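Putative mandelate racemase (Bordetella bronchiseptica, PDB 3OZY) is of unknown function but, as a magnesium-binding member of the enolase superfamily, probably acts on carboxylate substrates such as sugar acids. Local coordinates at residues K133-Y147 against V319-T333. Residues are numbered along the deposited sequence; the frame is centred on the assembly and turned at random. Where two conformers were deposited one is given.
Sequences KFHTRGVRAYASSIY and VAASPHPAMFEWDIT. With ACY (acetic acid), chain I.
E329 OE2 has two partners: S144 OG donates to its anti lone pair at 2.7 Å, and K171 adds a salt bridge. Serine suits this place, being small enough to sit beside the carboxylate while offering a hydroxyl. An extended chain carries the E329 carboxylate past Y142, whose phenol ring lies with one face over E329 CA (3.7 Å to the ring centroid). Y142 CG sits between the backbone N and carbonyl carbon (chi1 74°), which lays the ring across the neighbouring strand; its OH is hydrogen-bonded to K171 NZ. Y142 and S144 lie on strand 139-146 and E329 on strand 328-331, the first and last strands of the enolase-type barrel, whose parallel pairing closes the cylinder with a ladder running from F328 N on R140 O (2.9 Å) to I332 N on S144 O. The E329 side chain lies about 5 Å from the magnesium ion held by D201, E227 and E254. Beyond the ladder, branched V139 reaches two neighbours through CG1, which lies 3.5 Å from F328 CB and also meets V319 CG1 of helix 309-321. That helix's A320 O accepts both F134 N (2.8 Å) and H135 N. Histidine brings a ring N-H to the loop: NE2 donates in the ring plane to H324 O (2.9 Å), while P323 CA sits squarely over the flat F134 ring.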
ATOM      1  N   LYS A 133      -1.211   2.983 -33.289  1.00  9.42           N
ATOM      2  CA  LYS A 133      -0.262   1.896 -33.103  1.00  8.36           C
ATOM      3  C   LYS A 133       1.175   2.322 -33.338  1.00  8.70           C
ATOM      4  O   LYS A 133       1.453   3.166 -34.196  1.00  9.74           O
ATOM      5  CB  LYS A 133      -0.597   0.726 -34.030  1.00  9.98           C
ATOM      6  CG  LYS A 133      -1.911   0.054 -33.683  1.00 11.48           C
ATOM      7  CD  LYS A 133      -2.265  -1.050 -34.673  1.00 13.07           C
ATOM      8  CE  LYS A 133      -3.552  -1.712 -34.217  1.00 16.14           C
ATOM      9  NZ  LYS A 133      -3.968  -2.856 -35.085  1.00 20.34           N
ATOM     10  N   PHE A 134       2.077   1.750 -32.544  1.00  8.49           N
ATOM     11  CA  PHE A 134       3.470   1.615 -32.929  1.00  8.92           C
ATOM     12  C   PHE A 134       3.668   0.247 -33.600  1.00  9.80           C
ATOM     13  O   PHE A 134       4.244   0.148 -34.679  1.00 11.20           O
ATOM     14  CB  PHE A 134       4.406   1.716 -31.719  1.00  9.35           C
ATOM     15  CG  PHE A 134       5.834   1.402 -32.060  1.00 11.16           C
ATOM     16  CD1 PHE A 134       6.698   2.403 -32.481  1.00 12.07           C
ATOM     17  CD2 PHE A 134       6.297   0.096 -32.016  1.00 12.09           C
ATOM     18  CE1 PHE A 134       8.005   2.106 -32.826  1.00 15.13           C
ATOM     19  CE2 PHE A 134       7.606  -0.207 -32.358  1.00 14.53           C
ATOM     20  CZ  PHE A 134       8.458   0.803 -32.766  1.00 14.30           C
ATOM     21  N   HIS A 135       3.184  -0.804 -32.941  1.00  9.05           N
ATOM     22  CA  HIS A 135       3.326  -2.168 -33.442  1.00 10.17           C
ATOM     23  C   HIS A 135       2.225  -2.466 -34.449  1.00 10.65           C
ATOM     24  O   HIS A 135       1.271  -3.180 -34.154  1.00 12.04           O
ATOM     25  CB  HIS A 135       3.284  -3.155 -32.276  1.00 10.85           C
ATOM     26  CG  HIS A 135       4.436  -3.011 -31.332  1.00  9.96           C
ATOM     27  ND1 HIS A 135       5.698  -3.477 -31.629  1.00 10.70           N
ATOM     28  CD2 HIS A 135       4.521  -2.436 -30.107  1.00 10.48           C
ATOM     29  CE1 HIS A 135       6.512  -3.200 -30.625  1.00 13.20           C
ATOM     30  NE2 HIS A 135       5.823  -2.572 -29.688  1.00 10.86           N
ATOM     31  N   THR A 136       2.370  -1.912 -35.648  1.00 12.03           N
ATOM     32  CA  THR A 136       1.295  -1.962 -36.635  1.00 12.02           C
ATOM     33  C   THR A 136       0.940  -3.383 -37.088  1.00 12.74           C
ATOM     34  O   THR A 136      -0.215  -3.653 -37.423  1.00 15.96           O
ATOM     35  CB  THR A 136       1.617  -1.094 -37.877  1.00 13.79           C
ATOM     36  OG1 THR A 136       2.806  -1.574 -38.513  1.00 15.75           O
ATOM     37  CG2 THR A 136       1.821   0.370 -37.482  1.00 13.56           C
ATOM     38  N   ARG A 137       1.922  -4.282 -37.087  1.00 12.78           N
ATOM     39  CA  ARG A 137       1.700  -5.657 -37.542  1.00 13.95           C
ATOM     40  C   ARG A 137       1.155  -6.563 -36.439  1.00 14.75           C
ATOM     41  O   ARG A 137       0.723  -7.687 -36.707  1.00 19.37           O
ATOM     42  CB  ARG A 137       2.998  -6.258 -38.080  1.00 19.90           C
ATOM     43  CG  ARG A 137       3.643  -5.466 -39.205  1.00 32.10           C
ATOM     44  CD  ARG A 137       2.841  -5.558 -40.490  1.00 46.73           C
ATOM     45  NE  ARG A 137       3.490  -4.841 -41.584  1.00 53.57           N
ATOM     46  CZ  ARG A 137       3.295  -3.554 -41.850  1.00 59.45           C
ATOM     47  NH1 ARG A 137       2.465  -2.836 -41.102  1.00 46.27           N
ATOM     48  NH2 ARG A 137       3.929  -2.984 -42.867  1.00 60.33           N
ATOM     49  N   GLY A 138       1.191  -6.082 -35.201  1.00 11.45           N
ATOM     50  CA  GLY A 138       0.782  -6.882 -34.061  1.00 12.04           C
ATOM     51  C   GLY A 138       1.837  -6.911 -32.972  1.00  9.89           C
ATOM     52  O   GLY A 138       2.956  -6.444 -33.172  1.00 10.61           O
ATOM     53  N   VAL A 139       1.463  -7.493 -31.839  1.00  9.18           N
ATOM     54  CA  VAL A 139       2.251  -7.461 -30.618  1.00  9.47           C
ATOM     55  C   VAL A 139       2.718  -8.869 -30.234  1.00  8.04           C
ATOM     56  O   VAL A 139       1.899  -9.767 -30.044  1.00  9.01           O
ATOM     57  CB  VAL A 139       1.397  -6.859 -29.476  1.00  9.35           C
ATOM     58  CG1 VAL A 139       2.084  -7.017 -28.119  1.00 10.71           C
ATOM     59  CG2 VAL A 139       1.079  -5.394 -29.765  1.00 10.63           C
ATOM     60  N   ARG A 140       4.029  -9.061 -30.121  1.00  8.23           N
ATOM     61  CA  ARG A 140       4.560 -10.368 -29.740  1.00 10.00           C
ATOM     62  C   ARG A 140       4.164 -10.746 -28.314  1.00  9.44           C
ATOM     63  O   ARG A 140       4.415  -9.983 -27.368  1.00  8.92           O
ATOM     64  CB  ARG A 140       6.080 -10.387 -29.873  1.00 10.47           C
ATOM     65  CG  ARG A 140       6.674 -11.740 -29.547  1.00 11.42           C
ATOM     66  CD  ARG A 140       8.139 -11.619 -29.233  1.00 27.76           C
ATOM     67  NE  ARG A 140       8.818 -12.901 -29.362  1.00 21.76           N
ATOM     68  CZ  ARG A 140      10.127 -13.048 -29.257  1.00 17.71           C
ATOM     69  NH1 ARG A 140      10.884 -11.983 -29.019  1.00 35.74           N
ATOM     70  NH2 ARG A 140      10.680 -14.248 -29.392  1.00 27.50           N
ATOM     71  N   ALA A 141       3.542 -11.915 -28.168  1.00  8.44           N
ATOM     72  CA  ALA A 141       3.046 -12.390 -26.876  1.00  8.18           C
ATOM     73  C   ALA A 141       3.909 -13.510 -26.312  1.00  8.19           C
ATOM     74  O   ALA A 141       4.651 -14.184 -27.043  1.00  9.08           O
ATOM     75  CB  ALA A 141       1.601 -12.870 -26.999  1.00  8.09           C
ATOM     76  N   TYR A 142       3.814 -13.716 -25.008  1.00  6.49           N
ATOM     77  CA  TYR A 142       4.425 -14.872 -24.388  1.00  7.48           C
ATOM     78  C   TYR A 142       3.401 -15.628 -23.569  1.00  6.39           C
ATOM     79  O   TYR A 142       2.473 -15.036 -23.016  1.00  7.39           O
ATOM     80  CB  TYR A 142       5.642 -14.494 -23.540  1.00  7.03           C
ATOM     81  CG  TYR A 142       5.401 -13.806 -22.200  1.00  6.87           C
ATOM     82  CD1 TYR A 142       5.145 -14.549 -21.047  1.00  7.40           C
ATOM     83  CD2 TYR A 142       5.527 -12.421 -22.071  1.00  5.96           C
ATOM     84  CE1 TYR A 142       4.991 -13.930 -19.809  1.00  6.37           C
ATOM     85  CE2 TYR A 142       5.361 -11.793 -20.842  1.00  7.14           C
ATOM     86  CZ  TYR A 142       5.097 -12.550 -19.715  1.00  6.17           C
ATOM     87  OH  TYR A 142       4.948 -11.951 -18.469  1.00  7.34           O
ATOM     88  N   ALA A 143       3.591 -16.941 -23.481  1.00  7.77           N
ATOM     89  CA  ALA A 143       2.680 -17.810 -22.750  1.00  6.81           C
ATOM     90  C   ALA A 143       3.013 -17.749 -21.267  1.00  6.84           C
ATOM     91  O   ALA A 143       4.124 -18.097 -20.858  1.00  7.69           O
ATOM     92  CB  ALA A 143       2.796 -19.250 -23.268  1.00  7.96           C
ATOM     93  N   SER A 144       2.038 -17.323 -20.470  1.00  6.82           N
ATOM     94  CA  SER A 144       2.229 -17.135 -19.045  1.00  6.81           C
ATOM     95  C   SER A 144       1.325 -18.104 -18.275  1.00  7.38           C
ATOM     96  O   SER A 144       0.107 -17.958 -18.348  1.00  7.53           O
ATOM     97  CB  SER A 144       1.859 -15.687 -18.702  1.00  8.27           C
ATOM     98  OG  SER A 144       2.082 -15.409 -17.334  1.00  7.60           O
ATOM     99  N   SER A 145       1.859 -19.100 -17.558  1.00  7.16           N
ATOM    100  CA  SER A 145       3.265 -19.498 -17.475  1.00  7.06           C
ATOM    101  C   SER A 145       3.279 -21.009 -17.263  1.00  7.52           C
ATOM    102  O   SER A 145       2.233 -21.622 -17.058  1.00  8.78           O
ATOM    103  CB  SER A 145       3.941 -18.876 -16.249  1.00  6.60           C
ATOM    104  OG  SER A 145       4.093 -17.473 -16.377  1.00  7.59           O
ATOM    105  N   ILE A 146       4.473 -21.585 -17.302  1.00  7.07           N
ATOM    106  CA  ILE A 146       4.738 -22.960 -16.882  1.00  7.37           C
ATOM    107  C   ILE A 146       5.027 -22.875 -15.385  1.00  7.77           C
ATOM    108  O   ILE A 146       5.930 -22.139 -14.966  1.00  7.75           O
ATOM    109  CB  ILE A 146       5.946 -23.521 -17.646  1.00  7.18           C
ATOM    110  CG1 ILE A 146       5.633 -23.538 -19.146  1.00  9.05           C
ATOM    111  CG2 ILE A 146       6.316 -24.911 -17.132  1.00  8.21           C
ATOM    112  CD1 ILE A 146       6.833 -23.775 -20.042  1.00 12.98           C
ATOM    113  N   TYR A 147       4.230 -23.564 -14.573  1.00  7.43           N
ATOM    114  CA  TYR A 147       4.269 -23.392 -13.122  1.00  6.97           C
ATOM    115  C   TYR A 147       5.152 -24.425 -12.409  1.00  7.04           C
ATOM    116  O   TYR A 147       5.858 -25.208 -13.055  1.00  8.23           O
ATOM    117  CB  TYR A 147       2.837 -23.341 -12.545  1.00  6.76           C
ATOM    118  CG  TYR A 147       2.216 -21.956 -12.664  1.00  6.95           C
ATOM    119  CD1 TYR A 147       1.801 -21.460 -13.894  1.00  7.79           C
ATOM    120  CD2 TYR A 147       2.064 -21.137 -11.548  1.00  7.73           C
ATOM    121  CE1 TYR A 147       1.247 -20.181 -14.018  1.00  8.19           C
ATOM    122  CE2 TYR A 147       1.510 -19.860 -11.663  1.00  7.64           C
ATOM    123  CZ  TYR A 147       1.105 -19.392 -12.899  1.00  7.50           C
ATOM    124  OH  TYR A 147       0.556 -18.128 -13.022  1.00  9.35           O
ATOM    125  N   VAL A 319       0.317  -1.257 -24.975  1.00  7.47           N
ATOM    126  CA  VAL A 319       1.477  -1.918 -25.555  1.00  7.92           C
ATOM    127  C   VAL A 319       1.507  -1.748 -27.073  1.00  8.64           C
ATOM    128  O   VAL A 319       2.560  -1.474 -27.655  1.00  9.60           O
ATOM    129  CB  VAL A 319       1.522  -3.401 -25.147  1.00  6.98           C
ATOM    130  CG1 VAL A 319       2.544  -4.182 -25.968  1.00  7.72           C
ATOM    131  CG2 VAL A 319       1.810  -3.498 -23.650  1.00  8.23           C
ATOM    132  N   ALA A 320       0.349  -1.889 -27.713  1.00  8.55           N
ATOM    133  CA  ALA A 320       0.283  -1.726 -29.164  1.00  9.77           C
ATOM    134  C   ALA A 320       0.741  -0.327 -29.601  1.00  9.93           C
ATOM    135  O   ALA A 320       1.326  -0.162 -30.677  1.00  9.29           O
ATOM    136  CB  ALA A 320      -1.127  -2.005 -29.655  1.00 10.35           C
ATOM    137  N   ALA A 321       0.466   0.663 -28.757  1.00  9.28           N
ATOM    138  CA  ALA A 321       0.775   2.064 -29.054  1.00  9.88           C
ATOM    139  C   ALA A 321       2.198   2.469 -28.672  1.00 10.44           C
ATOM    140  O   ALA A 321       2.666   3.543 -29.058  1.00 12.78           O
ATOM    141  CB  ALA A 321      -0.232   2.975 -28.351  1.00  9.13           C
ATOM    142  N   SER A 322       2.882   1.603 -27.928  0.76 10.03           N
ATOM    143  CA  SER A 322       4.191   1.933 -27.365  0.76 11.44           C
ATOM    144  C   SER A 322       5.367   1.401 -28.184  0.76 10.42           C
ATOM    145  O   SER A 322       5.342   0.263 -28.650  0.76 10.48           O
ATOM    146  CB  SER A 322       4.295   1.393 -25.938  0.76 11.54           C
ATOM    147  OG  SER A 322       5.640   1.451 -25.489  0.76 10.44           O
ATOM    148  N   PRO A 323       6.422   2.217 -28.341  1.00 11.06           N
ATOM    149  CA  PRO A 323       7.626   1.777 -29.057  1.00 10.92           C
ATOM    150  C   PRO A 323       8.480   0.764 -28.287  1.00 10.30           C
ATOM    151  O   PRO A 323       9.466   0.267 -28.827  1.00 13.17           O
ATOM    152  CB  PRO A 323       8.414   3.080 -29.239  1.00 12.77           C
ATOM    153  CG  PRO A 323       7.998   3.909 -28.096  1.00 18.62           C
ATOM    154  CD  PRO A 323       6.513   3.636 -27.959  1.00 15.67           C
ATOM    155  N   HIS A 324       8.124   0.433 -27.054  1.00  9.10           N
ATOM    156  CA  HIS A 324       8.893  -0.580 -26.337  1.00  9.63           C
ATOM    157  C   HIS A 324       8.847  -1.915 -27.065  1.00 10.36           C
ATOM    158  O   HIS A 324       7.830  -2.253 -27.658  1.00  9.87           O
ATOM    159  CB  HIS A 324       8.351  -0.768 -24.925  1.00  7.98           C
ATOM    160  CG  HIS A 324       8.645   0.379 -24.014  1.00  7.19           C
ATOM    161  ND1 HIS A 324       9.926   0.692 -23.614  1.00  8.38           N
ATOM    162  CD2 HIS A 324       7.830   1.295 -23.442  1.00  8.62           C
ATOM    163  CE1 HIS A 324       9.886   1.754 -22.827  1.00  8.23           C
ATOM    164  NE2 HIS A 324       8.628   2.145 -22.713  1.00  7.78           N
ATOM    165  N   PRO A 325       9.942  -2.694 -26.994  1.00 10.32           N
ATOM    166  CA  PRO A 325       9.914  -4.031 -27.601  1.00 10.36           C
ATOM    167  C   PRO A 325       8.781  -4.829 -26.981  1.00 10.37           C
ATOM    168  O   PRO A 325       8.587  -4.798 -25.765  1.00 12.86           O
ATOM    169  CB  PRO A 325      11.251  -4.649 -27.180  1.00 14.58           C
ATOM    170  CG  PRO A 325      12.092  -3.515 -26.679  1.00 26.99           C
ATOM    171  CD  PRO A 325      11.153  -2.464 -26.184  1.00 14.87           C
ATOM    172  N   ALA A 326       8.034  -5.550 -27.800  1.00  8.57           N
ATOM    173  CA  ALA A 326       6.877  -6.281 -27.296  1.00  9.24           C
ATOM    174  C   ALA A 326       7.263  -7.600 -26.632  1.00  8.61           C
ATOM    175  O   ALA A 326       8.014  -8.390 -27.203  1.00 10.13           O
ATOM    176  CB  ALA A 326       5.887  -6.541 -28.426  1.00 14.05           C
ATOM    177  N   MET A 327       6.746  -7.826 -25.431  1.00  8.24           N
ATOM    178  CA  MET A 327       6.887  -9.112 -24.759  1.00  6.95           C
ATOM    179  C   MET A 327       5.644  -9.220 -23.888  1.00  6.63           C
ATOM    180  O   MET A 327       5.683  -9.013 -22.669  1.00  7.84           O
ATOM    181  CB  MET A 327       8.184  -9.169 -23.942  1.00  7.00           C
ATOM    182  CG  MET A 327       8.484 -10.538 -23.312  1.00  6.63           C
ATOM    183  SD  MET A 327       8.474 -11.929 -24.470  1.00  7.86           S
ATOM    184  CE  MET A 327      10.010 -11.634 -25.341  1.00 11.34           C
ATOM    185  N   PHE A 328       4.526  -9.497 -24.551  1.00  7.48           N
ATOM    186  CA  PHE A 328       3.209  -9.246 -23.986  1.00  7.48           C
ATOM    187  C   PHE A 328       2.649 -10.458 -23.263  1.00  6.76           C
ATOM    188  O   PHE A 328       2.424 -11.507 -23.868  1.00  7.56           O
ATOM    189  CB  PHE A 328       2.223  -8.806 -25.070  1.00  8.23           C
ATOM    190  CG  PHE A 328       0.892  -8.422 -24.516  1.00  6.48           C
ATOM    191  CD1 PHE A 328       0.747  -7.215 -23.856  1.00  8.01           C
ATOM    192  CD2 PHE A 328      -0.195  -9.276 -24.591  1.00  7.77           C
ATOM    193  CE1 PHE A 328      -0.460  -6.845 -23.303  1.00  7.99           C
ATOM    194  CE2 PHE A 328      -1.412  -8.910 -24.040  1.00  8.56           C
ATOM    195  CZ  PHE A 328      -1.542  -7.694 -23.394  1.00  8.93           C
ATOM    196  N   GLU A 329       2.401 -10.307 -21.962  1.00  6.54           N
ATOM    197  CA  GLU A 329       1.957 -11.423 -21.129  1.00  6.98           C
ATOM    198  C   GLU A 329       0.555 -11.912 -21.495  1.00  7.22           C
ATOM    199  O   GLU A 329      -0.399 -11.135 -21.511  1.00  7.42           O
ATOM    200  CB  GLU A 329       2.005 -11.036 -19.646  1.00  6.40           C
ATOM    201  CG  GLU A 329       1.612 -12.182 -18.732  1.00  6.59           C
ATOM    202  CD  GLU A 329       1.893 -11.911 -17.266  1.00  6.89           C
ATOM    203  OE1 GLU A 329       1.781 -10.746 -16.813  1.00  6.71           O
ATOM    204  OE2 GLU A 329       2.213 -12.880 -16.541  1.00  7.78           O
ATOM    205  N   TRP A 330       0.440 -13.212 -21.773  1.00  6.82           N
ATOM    206  CA  TRP A 330      -0.855 -13.822 -22.061  1.00  8.19           C
ATOM    207  C   TRP A 330      -1.082 -15.066 -21.204  1.00  6.46           C
ATOM    208  O   TRP A 330      -0.456 -16.104 -21.421  1.00  7.68           O
ATOM    209  CB  TRP A 330      -1.009 -14.164 -23.555  1.00  8.09           C
ATOM    210  CG  TRP A 330      -2.450 -14.412 -23.881  1.00  9.05           C
ATOM    211  CD1 TRP A 330      -3.179 -15.523 -23.570  1.00  8.98           C
ATOM    212  CD2 TRP A 330      -3.354 -13.501 -24.522  1.00  9.29           C
ATOM    213  NE1 TRP A 330      -4.483 -15.359 -23.978  1.00 10.25           N
ATOM    214  CE2 TRP A 330      -4.613 -14.133 -24.577  1.00 10.53           C
ATOM    215  CE3 TRP A 330      -3.216 -12.223 -25.073  1.00  9.33           C
ATOM    216  CZ2 TRP A 330      -5.732 -13.523 -25.150  1.00 12.05           C
ATOM    217  CZ3 TRP A 330      -4.322 -11.621 -25.648  1.00 11.45           C
ATOM    218  CH2 TRP A 330      -5.567 -12.270 -25.675  1.00 10.82           C
ATOM    219  N   ASP A 331      -1.997 -14.949 -20.248  1.00  7.32           N
ATOM    220  CA  ASP A 331      -2.381 -16.033 -19.337  1.00  8.24           C
ATOM    221  C   ASP A 331      -2.912 -17.233 -20.116  1.00  8.57           C
ATOM    222  O   ASP A 331      -3.960 -17.130 -20.768  1.00  8.60           O
ATOM    223  CB  ASP A 331      -3.490 -15.476 -18.422  1.00  7.06           C
ATOM    224  CG  ASP A 331      -4.007 -16.457 -17.372  1.00  7.87           C
ATOM    225  OD1 ASP A 331      -3.658 -17.655 -17.368  1.00  8.24           O
ATOM    226  OD2 ASP A 331      -4.800 -15.985 -16.520  1.00  8.46           O
ATOM    227  N   ILE A 332      -2.203 -18.363 -20.034  1.00  7.60           N
ATOM    228  CA  ILE A 332      -2.639 -19.599 -20.704  1.00  8.90           C
ATOM    229  C   ILE A 332      -3.138 -20.660 -19.730  1.00  8.32           C
ATOM    230  O   ILE A 332      -3.412 -21.802 -20.126  1.00  9.25           O
ATOM    231  CB  ILE A 332      -1.557 -20.191 -21.659  1.00  8.49           C
ATOM    232  CG1 ILE A 332      -0.183 -20.374 -20.979  1.00  8.84           C
ATOM    233  CG2 ILE A 332      -1.424 -19.310 -22.890  1.00 10.16           C
ATOM    234  CD1 ILE A 332      -0.165 -21.229 -19.728  1.00  9.93           C
ATOM    235  N   THR A 333      -3.262 -20.297 -18.459  1.00  7.91           N
ATOM    236  CA  THR A 333      -3.767 -21.228 -17.453  1.00  7.68           C
ATOM    237  C   THR A 333      -5.294 -21.309 -17.531  1.00  8.13           C
ATOM    238  O   THR A 333      -5.927 -20.527 -18.239  1.00  9.24           O
ATOM    239  CB  THR A 333      -3.316 -20.833 -16.016  1.00  7.08           C
ATOM    240  OG1 THR A 333      -4.022 -19.662 -15.583  1.00  7.93           O
ATOM    241  CG2 THR A 333      -1.822 -20.560 -15.980  1.00  9.19           C
TER
HETATM  242  C   ACY I 396       1.009 -15.972 -10.176  1.00 11.67           C
HETATM  243  O   ACY I 396       2.206 -16.232  -9.958  1.00 12.37           O
HETATM  244  OXT ACY I 396       0.329 -16.547 -11.052  1.00 13.89           O
HETATM  245  CH3 ACY I 396       0.325 -14.929  -9.342  1.00 18.45           C